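Side-chain contacts in oxidoreductase, Gfo/Idh/MocA family (Vibrio cholerae, PDB 1XEA), which probably carries out NAD(P)-dependent oxidation or reduction of a sugar-like substrate, as relatives in the Gfo/Idh/MocA family do: residues 16-21 and 269-274; 122-127 and 289-294; 161-166 and 215-220; 188-193 and 307-312. All coordinates share one frame; numbering follows the deposited sequence.

Contact 1 of 4, residues 16-21 and 269-274; sequences KAYLPV and DAMVQD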
loop_
_atom_site.group_PDB
_atom_site.type_symbol
_atom_site.label_atom_id
_atom_site.label_comp_id
_atom_site.label_asym_id
_atom_site.label_seq_id
_atom_site.Cartn_x
_atom_site.Cartn_y
_atom_site.Cartn_z
ATOM N N LYS A 16 -28.804 2.494 11.594
ATOM C CA LYS A 16 -27.408 2.114 11.392
ATOM C C LYS A 16 -26.370 2.819 12.268
ATOM O O LYS A 16 -25.371 2.214 12.652
ATOM C CB LYS A 16 -27.001 2.313 9.930
ATOM C CG LYS A 16 -27.335 1.170 8.996
ATOM C CD LYS A 16 -26.625 1.361 7.655
ATOM C CE LYS A 16 -26.898 0.212 6.669
ATOM N NZ LYS A 16 -26.160 0.399 5.366
ATOM N N ALA A 17 -26.590 4.087 12.594
ATOM C CA ALA A 17 -25.602 4.808 13.382
ATOM C C ALA A 17 -26.110 5.431 14.668
ATOM O O ALA A 17 -25.671 5.080 15.765
ATOM C CB ALA A 17 -24.954 5.888 12.517
ATOM N N TYR A 18 -27.032 6.372 14.528
ATOM C CA TYR A 18 -27.568 7.082 15.682
ATOM C C TYR A 18 -28.124 6.197 16.797
ATOM O O TYR A 18 -27.592 6.177 17.910
ATOM C CB TYR A 18 -28.619 8.080 15.213
ATOM C CG TYR A 18 -28.031 9.173 14.363
ATOM C CD1 TYR A 18 -28.331 9.264 13.014
ATOM C CD2 TYR A 18 -27.187 10.138 14.917
ATOM C CE1 TYR A 18 -27.816 10.293 12.234
ATOM C CE2 TYR A 18 -26.664 11.176 14.147
ATOM C CZ TYR A 18 -26.987 11.249 12.806
ATOM O OH TYR A 18 -26.514 12.293 12.038
ATOM N N LEU A 19 -29.184 5.462 16.497
ATOM C CA LEU A 19 -29.791 4.595 17.493
ATOM C C LEU A 19 -28.757 3.730 18.216
ATOM O O LEU A 19 -28.681 3.744 19.449
ATOM C CB LEU A 19 -30.853 3.713 16.844
ATOM C CG LEU A 19 -32.144 3.591 17.647
ATOM C CD1 LEU A 19 -33.052 2.600 16.947
ATOM C CD2 LEU A 19 -31.854 3.137 19.066
ATOM N N PRO A 20 -27.934 2.977 17.463
ATOM C CA PRO A 20 -26.939 2.144 18.136
ATOM C C PRO A 20 -25.956 2.915 19.016
ATOM O O PRO A 20 -25.511 2.409 20.047
ATOM C CB PRO A 20 -26.263 1.407 16.978
ATOM C CG PRO A 20 -26.455 2.311 15.817
ATOM C CD PRO A 20 -27.854 2.803 16.001
ATOM N N VAL A 21 -25.622 4.139 18.629
ATOM C CA VAL A 21 -24.692 4.930 19.422
ATOM C C VAL A 21 -25.376 5.487 20.653
ATOM O O VAL A 21 -24.806 5.478 21.727
ATOM C CB VAL A 21 -24.114 6.105 18.610
ATOM C CG1 VAL A 21 -23.369 7.061 19.526
ATOM C CG2 VAL A 21 -23.194 5.581 17.541
ATOM N N ASP A 269 -19.749 9.012 17.307
ATOM C CA ASP A 269 -19.662 9.175 18.758
ATOM C C ASP A 269 -19.192 10.583 19.117
ATOM O O ASP A 269 -19.732 11.206 20.025
ATOM C CB ASP A 269 -18.698 8.149 19.371
ATOM C CG ASP A 269 -19.187 6.713 19.215
ATOM O OD1 ASP A 269 -18.592 5.796 19.829
ATOM O OD2 ASP A 269 -20.165 6.486 18.468
ATOM N N ALA A 270 -18.182 11.078 18.406
ATOM C CA ALA A 270 -17.646 12.407 18.681
ATOM C C ALA A 270 -18.682 13.495 18.444
ATOM O O ALA A 270 -18.755 14.468 19.188
ATOM C CB ALA A 270 -16.424 12.654 17.824
HETATM N N MSE A 271 -19.470 13.327 17.392
HETATM C CA MSE A 271 -20.495 14.295 17.061
HETATM C C MSE A 271 -21.582 14.277 18.139
HETATM O O MSE A 271 -21.931 15.318 18.689
HETATM C CB MSE A 271 -21.098 13.972 15.697
HETATM C CG MSE A 271 -22.140 14.976 15.251
HETATM SE SE MSE A 271 -23.088 14.431 13.674
HETATM C CE MSE A 271 -23.733 12.701 14.298
ATOM N N VAL A 272 -22.105 13.095 18.451
ATOM C CA VAL A 272 -23.147 12.979 19.463
ATOM C C VAL A 272 -22.721 13.663 20.754
ATOM O O VAL A 272 -23.526 14.297 21.435
ATOM C CB VAL A 272 -23.492 11.511 19.726
ATOM C CG1 VAL A 272 -24.476 11.400 20.872
ATOM C CG2 VAL A 272 -24.079 10.903 18.468
ATOM N N GLN A 273 -21.445 13.536 21.079
ATOM C CA GLN A 273 -20.878 14.167 22.257
ATOM C C GLN A 273 -21.079 15.685 22.173
ATOM O O GLN A 273 -21.681 16.282 23.055
ATOM C CB GLN A 273 -19.389 13.868 22.310
ATOM C CG GLN A 273 -18.629 14.817 23.189
ATOM C CD GLN A 273 -18.612 14.341 24.611
ATOM O OE1 GLN A 273 -17.649 13.700 25.041
ATOM N NE2 GLN A 273 -19.686 14.625 25.354
ATOM N N ASP A 274 -20.559 16.299 21.110
ATOM C CA ASP A 274 -20.673 17.744 20.903
ATOM C C ASP A 274 -22.143 18.131 20.960
ATOM O O ASP A 274 -22.500 19.099 21.611
ATOM C CB ASP A 274 -20.065 18.125 19.541
ATOM C CG ASP A 274 -19.829 19.630 19.380
ATOM O OD1 ASP A 274 -19.288 20.249 20.328
ATOM O OD2 ASP A 274 -20.149 20.191 18.296
#

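Contact 2 of 4, residues 122-127 and 289-294; sequences NRRHIP and IERNLA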
loop_
_atom_site.group_PDB
_atom_site.type_symbol
_atom_site.label_atom_id
_atom_site.label_comp_id
_atom_site.label_asym_id
_atom_site.label_seq_id
_atom_site.Cartn_x
_atom_site.Cartn_y
_atom_site.Cartn_z
ATOM N N ASN A 122 -21.241 14.545 10.447
ATOM C CA ASN A 122 -20.250 13.682 11.071
ATOM C C ASN A 122 -18.811 13.889 10.579
ATOM O O ASN A 122 -17.867 13.746 11.352
ATOM C CB ASN A 122 -20.662 12.211 10.928
ATOM C CG ASN A 122 -20.496 11.685 9.521
ATOM O OD1 ASN A 122 -19.864 10.652 9.319
ATOM N ND2 ASN A 122 -21.065 12.379 8.542
ATOM N N ARG A 123 -18.641 14.250 9.311
ATOM C CA ARG A 123 -17.310 14.462 8.767
ATOM C C ARG A 123 -16.584 15.661 9.379
ATOM O O ARG A 123 -15.540 16.071 8.873
ATOM C CB ARG A 123 -17.381 14.616 7.247
ATOM C CG ARG A 123 -16.858 13.434 6.476
ATOM C CD ARG A 123 -17.710 13.152 5.253
ATOM N NE ARG A 123 -18.883 12.352 5.594
ATOM C CZ ARG A 123 -19.075 11.101 5.190
ATOM N NH1 ARG A 123 -18.181 10.495 4.421
ATOM N NH2 ARG A 123 -20.158 10.446 5.570
ATOM N N ARG A 124 -17.128 16.247 10.444
ATOM C CA ARG A 124 -16.445 17.370 11.103
ATOM C C ARG A 124 -15.830 16.857 12.395
ATOM O O ARG A 124 -15.080 17.570 13.056
ATOM C CB ARG A 124 -17.414 18.490 11.481
ATOM C CG ARG A 124 -17.950 19.316 10.341
ATOM C CD ARG A 124 -18.761 20.487 10.894
ATOM N NE ARG A 124 -19.566 21.098 9.841
ATOM C CZ ARG A 124 -20.540 21.979 10.047
ATOM N NH1 ARG A 124 -20.836 22.364 11.282
ATOM N NH2 ARG A 124 -21.225 22.458 9.013
ATOM N N HIS A 125 -16.170 15.617 12.744
ATOM C CA HIS A 125 -15.706 14.973 13.967
ATOM C C HIS A 125 -14.946 13.680 13.721
ATOM O O HIS A 125 -14.969 12.771 14.555
ATOM C CB HIS A 125 -16.900 14.660 14.855
ATOM C CG HIS A 125 -17.768 15.843 15.113
ATOM N ND1 HIS A 125 -17.494 16.759 16.105
ATOM C CD2 HIS A 125 -18.846 16.318 14.444
ATOM C CE1 HIS A 125 -18.363 17.750 16.034
ATOM N NE2 HIS A 125 -19.192 17.507 15.034
ATOM N N ILE A 126 -14.288 13.570 12.577
ATOM C CA ILE A 126 -13.543 12.356 12.297
ATOM C C ILE A 126 -12.340 12.316 13.230
ATOM O O ILE A 126 -11.388 13.094 13.069
ATOM C CB ILE A 126 -13.091 12.317 10.841
ATOM C CG1 ILE A 126 -14.313 12.471 9.944
ATOM C CG2 ILE A 126 -12.370 11.007 10.550
ATOM C CD1 ILE A 126 -15.403 11.455 10.202
ATOM N N PRO A 127 -12.367 11.405 14.220
ATOM C CA PRO A 127 -11.255 11.299 15.175
ATOM C C PRO A 127 -9.855 11.247 14.573
ATOM O O PRO A 127 -8.973 11.973 15.016
ATOM C CB PRO A 127 -11.606 10.057 16.000
ATOM C CG PRO A 127 -12.535 9.272 15.100
ATOM C CD PRO A 127 -13.357 10.328 14.420
ATOM N N ILE A 289 -23.145 27.820 13.468
ATOM C CA ILE A 289 -24.367 28.150 12.754
ATOM C C ILE A 289 -24.032 28.749 11.385
ATOM O O ILE A 289 -24.568 28.308 10.367
ATOM C CB ILE A 289 -25.198 29.171 13.535
ATOM C CG1 ILE A 289 -25.413 28.682 14.960
ATOM C CG2 ILE A 289 -26.517 29.396 12.844
ATOM C CD1 ILE A 289 -25.848 29.762 15.886
ATOM N N GLU A 290 -23.148 29.748 11.367
ATOM C CA GLU A 290 -22.749 30.408 10.122
ATOM C C GLU A 290 -22.219 29.425 9.091
ATOM O O GLU A 290 -22.490 29.569 7.901
ATOM C CB GLU A 290 -21.681 31.483 10.376
ATOM C CG GLU A 290 -22.193 32.778 11.014
ATOM C CD GLU A 290 -21.206 33.946 10.874
ATOM O OE1 GLU A 290 -20.048 33.841 11.368
ATOM O OE2 GLU A 290 -21.592 34.982 10.264
ATOM N N ARG A 291 -21.465 28.430 9.550
ATOM C CA ARG A 291 -20.915 27.434 8.643
ATOM C C ARG A 291 -22.066 26.589 8.121
ATOM O O ARG A 291 -22.121 26.252 6.937
ATOM C CB ARG A 291 -19.885 26.553 9.360
ATOM C CG ARG A 291 -19.336 25.426 8.492
ATOM C CD ARG A 291 -18.279 24.585 9.198
ATOM N NE ARG A 291 -17.878 23.440 8.378
ATOM C CZ ARG A 291 -16.874 22.615 8.670
ATOM N NH1 ARG A 291 -16.156 22.799 9.766
ATOM N NH2 ARG A 291 -16.587 21.605 7.863
ATOM N N ASN A 292 -22.996 26.255 9.007
ATOM C CA ASN A 292 -24.147 25.459 8.593
ATOM C C ASN A 292 -24.913 26.194 7.483
ATOM O O ASN A 292 -25.134 25.653 6.396
ATOM C CB ASN A 292 -25.045 25.174 9.796
ATOM C CG ASN A 292 -24.384 24.251 10.784
ATOM O OD1 ASN A 292 -23.952 23.164 10.428
ATOM N ND2 ASN A 292 -24.285 24.679 12.019
ATOM N N LEU A 293 -25.299 27.437 7.752
ATOM C CA LEU A 293 -26.008 28.224 6.767
ATOM C C LEU A 293 -25.217 28.285 5.488
ATOM O O LEU A 293 -25.703 27.922 4.421
ATOM C CB LEU A 293 -26.229 29.636 7.282
ATOM C CG LEU A 293 -27.347 29.680 8.316
ATOM C CD1 LEU A 293 -27.305 30.999 9.065
ATOM C CD2 LEU A 293 -28.684 29.481 7.620
ATOM N N ALA A 294 -23.982 28.744 5.598
ATOM C CA ALA A 294 -23.126 28.873 4.434
ATOM C C ALA A 294 -23.094 27.611 3.562
ATOM O O ALA A 294 -23.258 27.687 2.339
ATOM C CB ALA A 294 -21.718 29.248 4.872
HETATM O O HOH W 1 -14.557 19.095 8.048
#

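Contact 3 of 4, residues 161-166 and 215-220; sequences RTFVFD and MNRQFG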
loop_
_atom_site.group_PDB
_atom_site.type_symbol
_atom_site.label_atom_id
_atom_site.label_comp_id
_atom_site.label_asym_id
_atom_site.label_seq_id
_atom_site.Cartn_x
_atom_site.Cartn_y
_atom_site.Cartn_z
ATOM N N ARG A 161 -30.424 17.952 -7.551
ATOM C CA ARG A 161 -30.860 18.160 -6.179
ATOM C C ARG A 161 -30.351 17.115 -5.205
ATOM O O ARG A 161 -29.527 17.417 -4.349
ATOM C CB ARG A 161 -32.381 18.202 -6.118
ATOM C CG ARG A 161 -32.972 19.514 -6.593
ATOM C CD ARG A 161 -32.989 20.529 -5.482
ATOM N NE ARG A 161 -32.661 21.853 -5.976
ATOM C CZ ARG A 161 -32.730 22.955 -5.241
ATOM N NH1 ARG A 161 -33.125 22.885 -3.975
ATOM N NH2 ARG A 161 -32.388 24.123 -5.769
ATOM N N THR A 162 -30.854 15.893 -5.321
ATOM C CA THR A 162 -30.447 14.831 -4.418
ATOM C C THR A 162 -28.938 14.728 -4.306
ATOM O O THR A 162 -28.381 14.709 -3.210
ATOM C CB THR A 162 -30.976 13.478 -4.885
ATOM O OG1 THR A 162 -32.395 13.556 -5.051
ATOM C CG2 THR A 162 -30.650 12.404 -3.861
ATOM N N PHE A 163 -28.286 14.643 -5.457
ATOM C CA PHE A 163 -26.836 14.536 -5.529
ATOM C C PHE A 163 -26.162 15.589 -4.654
ATOM O O PHE A 163 -25.258 15.273 -3.892
ATOM C CB PHE A 163 -26.405 14.705 -6.986
ATOM C CG PHE A 163 -24.933 14.505 -7.234
ATOM C CD1 PHE A 163 -24.492 13.422 -7.986
ATOM C CD2 PHE A 163 -24.007 15.461 -6.842
ATOM C CE1 PHE A 163 -23.161 13.299 -8.351
ATOM C CE2 PHE A 163 -22.671 15.340 -7.205
ATOM C CZ PHE A 163 -22.253 14.258 -7.967
ATOM N N VAL A 164 -26.609 16.835 -4.752
ATOM C CA VAL A 164 -25.995 17.891 -3.971
ATOM C C VAL A 164 -26.430 17.954 -2.521
ATOM O O VAL A 164 -25.599 17.884 -1.620
ATOM C CB VAL A 164 -26.233 19.274 -4.598
ATOM C CG1 VAL A 164 -25.557 20.350 -3.763
ATOM C CG2 VAL A 164 -25.686 19.305 -6.014
ATOM N N PHE A 165 -27.722 18.088 -2.271
ATOM C CA PHE A 165 -28.166 18.188 -0.892
ATOM C C PHE A 165 -28.026 16.930 -0.049
ATOM O O PHE A 165 -27.794 17.017 1.155
ATOM C CB PHE A 165 -29.604 18.701 -0.830
ATOM C CG PHE A 165 -29.708 20.194 -0.912
ATOM C CD1 PHE A 165 -29.583 20.852 -2.129
ATOM C CD2 PHE A 165 -29.895 20.949 0.235
ATOM C CE1 PHE A 165 -29.637 22.240 -2.201
ATOM C CE2 PHE A 165 -29.951 22.335 0.169
ATOM C CZ PHE A 165 -29.822 22.977 -1.051
ATOM N N ASP A 166 -28.143 15.759 -0.658
ATOM C CA ASP A 166 -28.039 14.538 0.127
ATOM C C ASP A 166 -26.693 13.821 0.061
ATOM O O ASP A 166 -26.501 12.792 0.713
ATOM C CB ASP A 166 -29.156 13.571 -0.266
ATOM C CG ASP A 166 -30.530 14.173 -0.071
ATOM O OD1 ASP A 166 -30.878 14.525 1.083
ATOM O OD2 ASP A 166 -31.267 14.298 -1.075
HETATM N N MSE A 215 -16.635 15.011 -6.150
HETATM C CA MSE A 215 -17.482 13.835 -6.055
HETATM C C MSE A 215 -17.785 13.284 -7.427
HETATM O O MSE A 215 -18.458 13.931 -8.228
HETATM C CB MSE A 215 -18.793 14.172 -5.361
HETATM C CG MSE A 215 -19.786 13.025 -5.355
HETATM SE SE MSE A 215 -21.288 13.359 -4.176
HETATM C CE MSE A 215 -20.433 12.903 -2.504
ATOM N N ASN A 216 -17.296 12.080 -7.692
ATOM C CA ASN A 216 -17.536 11.439 -8.971
ATOM C C ASN A 216 -18.338 10.193 -8.671
ATOM O O ASN A 216 -17.779 9.153 -8.315
ATOM C CB ASN A 216 -16.220 11.058 -9.638
ATOM C CG ASN A 216 -16.415 10.565 -11.045
ATOM O OD1 ASN A 216 -17.434 9.963 -11.364
ATOM N ND2 ASN A 216 -15.436 10.813 -11.898
ATOM N N ARG A 217 -19.655 10.301 -8.799
ATOM C CA ARG A 217 -20.516 9.167 -8.516
ATOM C C ARG A 217 -20.605 8.171 -9.654
ATOM O O ARG A 217 -21.502 7.332 -9.699
ATOM C CB ARG A 217 -21.891 9.656 -8.083
ATOM C CG ARG A 217 -21.822 10.256 -6.706
ATOM C CD ARG A 217 -23.134 10.774 -6.258
ATOM N NE ARG A 217 -24.146 9.743 -6.235
ATOM C CZ ARG A 217 -25.337 9.912 -5.682
ATOM N NH1 ARG A 217 -25.644 11.070 -5.114
ATOM N NH2 ARG A 217 -26.210 8.919 -5.687
ATOM N N GLN A 218 -19.655 8.277 -10.573
ATOM C CA GLN A 218 -19.547 7.361 -11.700
ATOM C C GLN A 218 -18.071 7.009 -11.757
ATOM O O GLN A 218 -17.475 6.968 -12.830
ATOM C CB GLN A 218 -19.957 8.027 -13.013
ATOM C CG GLN A 218 -21.458 8.118 -13.254
ATOM C CD GLN A 218 -21.805 7.907 -14.727
ATOM O OE1 GLN A 218 -21.197 8.529 -15.609
ATOM N NE2 GLN A 218 -22.780 7.036 -14.999
ATOM N N PHE A 219 -17.491 6.772 -10.585
ATOM C CA PHE A 219 -16.074 6.439 -10.452
ATOM C C PHE A 219 -15.887 4.920 -10.551
ATOM O O PHE A 219 -16.841 4.158 -10.397
ATOM C CB PHE A 219 -15.571 6.951 -9.093
ATOM C CG PHE A 219 -14.079 7.132 -9.006
ATOM C CD1 PHE A 219 -13.420 8.033 -9.840
ATOM C CD2 PHE A 219 -13.340 6.447 -8.048
ATOM C CE1 PHE A 219 -12.054 8.260 -9.711
ATOM C CE2 PHE A 219 -11.973 6.667 -7.913
ATOM C CZ PHE A 219 -11.327 7.576 -8.749
ATOM N N GLY A 220 -14.657 4.490 -10.799
ATOM C CA GLY A 220 -14.387 3.068 -10.910
ATOM C C GLY A 220 -14.614 2.292 -9.623
ATOM O O GLY A 220 -14.746 1.064 -9.634
#

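Contact 4 of 4, residues 188-193 and 307-312; sequences LTYHMS and TQQVTK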
loop_
_atom_site.group_PDB
_atom_site.type_symbol
_atom_site.label_atom_id
_atom_site.label_comp_id
_atom_site.label_asym_id
_atom_site.label_seq_id
_atom_site.Cartn_x
_atom_site.Cartn_y
_atom_site.Cartn_z
ATOM N N LEU A 188 -16.591 26.080 -10.447
ATOM C CA LEU A 188 -17.500 24.952 -10.447
ATOM C C LEU A 188 -17.334 24.156 -11.737
ATOM O O LEU A 188 -17.263 24.728 -12.824
ATOM C CB LEU A 188 -18.917 25.487 -10.321
ATOM C CG LEU A 188 -20.013 24.555 -9.842
ATOM C CD1 LEU A 188 -21.297 25.361 -9.712
ATOM C CD2 LEU A 188 -20.214 23.408 -10.806
ATOM N N THR A 189 -17.267 22.838 -11.616
ATOM C CA THR A 189 -17.108 21.973 -12.778
ATOM C C THR A 189 -17.980 20.751 -12.578
ATOM O O THR A 189 -18.132 20.283 -11.457
ATOM C CB THR A 189 -15.653 21.509 -12.918
ATOM O OG1 THR A 189 -14.826 22.629 -13.240
ATOM C CG2 THR A 189 -15.522 20.469 -14.006
ATOM N N TYR A 190 -18.552 20.221 -13.648
ATOM C CA TYR A 190 -19.377 19.034 -13.496
ATOM C C TYR A 190 -19.557 18.321 -14.819
ATOM O O TYR A 190 -19.073 18.781 -15.852
ATOM C CB TYR A 190 -20.737 19.401 -12.888
ATOM C CG TYR A 190 -21.550 20.352 -13.721
ATOM C CD1 TYR A 190 -22.279 19.893 -14.815
ATOM C CD2 TYR A 190 -21.556 21.722 -13.450
ATOM C CE1 TYR A 190 -22.990 20.766 -15.622
ATOM C CE2 TYR A 190 -22.266 22.612 -14.253
ATOM C CZ TYR A 190 -22.979 22.125 -15.340
ATOM O OH TYR A 190 -23.676 22.987 -16.158
ATOM N N HIS A 191 -20.228 17.176 -14.767
ATOM C CA HIS A 191 -20.493 16.378 -15.952
ATOM C C HIS A 191 -21.837 15.705 -15.784
ATOM O O HIS A 191 -22.179 15.242 -14.701
ATOM C CB HIS A 191 -19.425 15.306 -16.141
ATOM C CG HIS A 191 -19.648 14.435 -17.344
ATOM N ND1 HIS A 191 -19.593 14.916 -18.636
ATOM C CD2 HIS A 191 -19.886 13.105 -17.450
ATOM C CE1 HIS A 191 -19.780 13.921 -19.485
ATOM N NE2 HIS A 191 -19.958 12.811 -18.792
HETATM N N MSE A 192 -22.598 15.658 -16.868
HETATM C CA MSE A 192 -23.908 15.037 -16.853
HETATM C C MSE A 192 -23.864 13.773 -17.705
HETATM O O MSE A 192 -23.551 13.832 -18.889
HETATM C CB MSE A 192 -24.946 16.005 -17.420
HETATM C CG MSE A 192 -25.032 17.342 -16.712
HETATM SE SE MSE A 192 -25.945 17.275 -14.992
HETATM C CE MSE A 192 -27.560 16.335 -15.531
ATOM N N SER A 193 -24.149 12.626 -17.100
ATOM C CA SER A 193 -24.173 11.382 -17.856
ATOM C C SER A 193 -25.643 11.098 -18.120
ATOM O O SER A 193 -26.459 11.108 -17.196
ATOM C CB SER A 193 -23.550 10.234 -17.073
ATOM O OG SER A 193 -23.641 9.031 -17.816
ATOM N N THR A 307 -28.663 23.446 -12.813
ATOM C CA THR A 307 -29.992 23.286 -13.392
ATOM C C THR A 307 -30.194 24.288 -14.524
ATOM O O THR A 307 -30.714 23.940 -15.580
ATOM C CB THR A 307 -31.084 23.505 -12.332
ATOM O OG1 THR A 307 -30.961 22.515 -11.305
ATOM C CG2 THR A 307 -32.460 23.409 -12.957
ATOM N N GLN A 308 -29.775 25.530 -14.294
ATOM C CA GLN A 308 -29.889 26.585 -15.293
ATOM C C GLN A 308 -29.033 26.257 -16.505
ATOM O O GLN A 308 -29.546 26.035 -17.599
ATOM C CB GLN A 308 -29.415 27.921 -14.723
ATOM C CG GLN A 308 -29.353 29.027 -15.769
ATOM C CD GLN A 308 -28.117 29.910 -15.637
ATOM O OE1 GLN A 308 -26.983 29.421 -15.670
ATOM N NE2 GLN A 308 -28.333 31.219 -15.502
ATOM N N GLN A 309 -27.722 26.234 -16.295
ATOM C CA GLN A 309 -26.769 25.950 -17.361
ATOM C C GLN A 309 -27.105 24.710 -18.180
ATOM O O GLN A 309 -26.719 24.607 -19.342
ATOM C CB GLN A 309 -25.362 25.823 -16.780
ATOM C CG GLN A 309 -24.665 27.150 -16.614
ATOM C CD GLN A 309 -23.355 27.034 -15.862
ATOM O OE1 GLN A 309 -22.638 26.032 -15.972
ATOM N NE2 GLN A 309 -23.024 28.074 -15.103
ATOM N N VAL A 310 -27.832 23.775 -17.588
ATOM C CA VAL A 310 -28.187 22.570 -18.311
ATOM C C VAL A 310 -29.408 22.813 -19.176
ATOM O O VAL A 310 -29.397 22.513 -20.369
ATOM C CB VAL A 310 -28.464 21.408 -17.350
ATOM C CG1 VAL A 310 -29.071 20.239 -18.106
ATOM C CG2 VAL A 310 -27.166 20.982 -16.681
ATOM N N THR A 311 -30.459 23.360 -18.576
ATOM C CA THR A 311 -31.690 23.648 -19.305
ATOM C C THR A 311 -31.434 24.698 -20.390
ATOM O O THR A 311 -32.094 24.709 -21.432
ATOM C CB THR A 311 -32.786 24.157 -18.356
ATOM O OG1 THR A 311 -32.375 25.393 -17.759
ATOM C CG2 THR A 311 -33.051 23.131 -17.266
ATOM N N LYS A 312 -30.459 25.568 -20.134
ATOM C CA LYS A 312 -30.076 26.618 -21.069
ATOM C C LYS A 312 -29.720 26.010 -22.428
ATOM O O LYS A 312 -30.329 26.422 -23.438
ATOM C CB LYS A 312 -28.876 27.392 -20.508
ATOM C CG LYS A 312 -28.322 28.481 -21.416
ATOM C CD LYS A 312 -27.020 29.052 -20.858
ATOM C CE LYS A 312 -26.456 30.147 -21.764
ATOM N NZ LYS A 312 -27.393 31.308 -21.918
#

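Contact 1 of 4, residues 16-21 and 269-274
Tyr18 and Val21, one helical turn apart, meet Met271 and Val272 as well as the carboxylate of Asp269. Met271 is present as selenomethionine; its CG lies anti to the backbone N (chi1 -178°) and the chain bends at the last torsion. It crosses the tyrosine side chain at about a right angle, CE lying 3.3 Å from Tyr18 CE2. The long, flexible methionine side chain suits the distance between the two helices. The Tyr18 hydroxyl is turned elsewhere, to a hydrogen bond with Asp93, and the ring also stacks with His70. Helix 12-22 follows the first strand of the Rossmann fold, next to its probable glycine-rich turn, and helix 268-281 packs on it, the two segment axes crossing at -63° with a closest approach of 10.8 Å. Val21 slides past Val272 in the opposite direction, Val21 CG1 to Val272 CG2 at 4.0 Å; these short beta-branched residues fit between the backbones. Asp269 OD2 makes van der Waals contact with both Val21 methyls, 3.3 Å from Val21 CG2.

Contact 2 of 4, residues 122-127 and 289-294
Asn292 OD1 receives two N-H groups from Arg124, NH2 at 3.2 Å and, weakly, NH1 at 3.3 Å. Neither bond is straight, and NH2 stands 50° out of the carbonyl plane. The loop that leaves the last strand of the Rossmann sheet, strand 117-120, is thereby tied to the long C-terminal helix 286-311. Arg124 and Arg291 both run extended from CG to NE, heading in opposite directions, and their guanidinium groups stack flat on each other with centres 4.0 Å apart and planes inclined by 27°. Arg291 starts with CG anti to its backbone N (chi1 176°), which, with the rest of the chain extended, carries its guanidinium over one face of that of Arg124; Arg124 NE lies above the centre of the Arg291 group. Asp173 OD1 of helix 160-175 takes a salt bridge from each, from Arg124 NH2 and from Arg291 NE, which probably offsets the closeness of two positive groups. Arginine suits both places, since its flat cation can stack by its face while its rim donates hydrogen bonds. At the far end of Arg291, a water accepts from Arg291 NH2 at 3.2 Å and donates to Arg123 O at 3.3 Å.

Contact 3 of 4, residues 161-166 and 215-220
Phe163 has the most surface buried here. Met215 and Arg217 lie next to each other on the same side of its ring, the selenium over the face and the arginine CD obliquely near CE1 and CD1. Phe163 projects from its helix with CG anti to the backbone N, which drives the ring outward to the sheet. Met215, modelled as selenomethionine, runs past it in the opposite direction, SE 4.2 Å from the ring centroid and 26° off the normal. This is a Met-aromatic contact, helped by Met215 CG at 3.8 Å from Phe163 CZ. A polarisable, pliant side chain suits such a face.

Arg217 arrives with its methylenes, CD lying 3.3 Å from Phe163 CE1. With a bend at chi3 (59°) the chain carries on past the ring toward the helix backbone, Arg217 NH1 ending 3.7 Å from Phe163 CA and the guanidinium plane only 15° from the ring plane. The charge itself is held by a salt bridge from NH1 to Asp167, one turn further along the same helix; the aliphatic part can then serve as apolar cover. The strand ends at Asn216, whose OD1 accepts from Gln218 N at 2.9 Å in an Asx turn.

Helix 160-175 thus rests on the end of strand 209-216; Phe163 also touches Leu197 and Leu200 of the adjacent strand 196-206, while Val164 packs against Ala299 and Cys303 of helix 286-311.

Contact 4 of 4, residues 188-193 and 307-312
Tyr190 and Gln309 cross at a slant, phenol ring and amide plane turned 28° from each other, with the amide oxygen at the rim of the ring. The hydroxyl donates to Gln309 OE1, a Tyr190 OH to OE1 distance of 3.2 Å, and reaches it from 31° out of the carbonyl plane. Tyr190 holds CG between its backbone N and carbonyl carbon (chi1 61°), a placement that sends the ring from the strand to the helix. Gln309 is extended beyond CG and reaches to the hydroxyl end of the phenol, its CB also lying 3.4 Å from Tyr190 OH. Tyrosine suits this place because it spans the distance with an apolar ring and ends in a group that can bond to a glutamine on the helix.

Val310, the next residue of the helix, turns one methyl to the strand. Its CG2 comes 4.1 Å from Tyr190 OH and 4.2 Å from Met192 CG, so it touches two residues whose side chains emerge from the same face of the strand. Met192, again selenomethionine, makes that contact through CG, not through its selenium.

Tyr190 packs further on Leu200 of strand 196-206 and on Ile306, one turn earlier in the helix. The strand runs along the outer edge of the sheet within this chain and the helix is close to its C-terminal end, the two axes 11.1 Å apart at their nearest: a helix-on-sheet layer at the margin of the C-terminal alpha/beta domain found in this family.

How the contacts relate
Along the chain the first segments come in the order of contacts 1, 2, 3 and 4, followed by the second segments of contacts 3, 1, 2 and 4. The chain thus leaves the Rossmann part, builds the large mixed sheet, and returns through helices 268-281 and 286-311 to pack on both the Rossmann part and the mixed sheet. Contacts 1 and 2, centres about 15 Å apart, touch through His125 and Met271. Contacts 3 and 4, centres about 13 Å apart, share the mixed sheet, and both lie beside the third subunit, another copy of the protein. Helix 286-311 serves contacts 2 and 4, whose centres are about 27 Å apart, linking the Rossmann side to the sheet margin; contacts 1 and 4 lie farthest apart, centres about 36 Å.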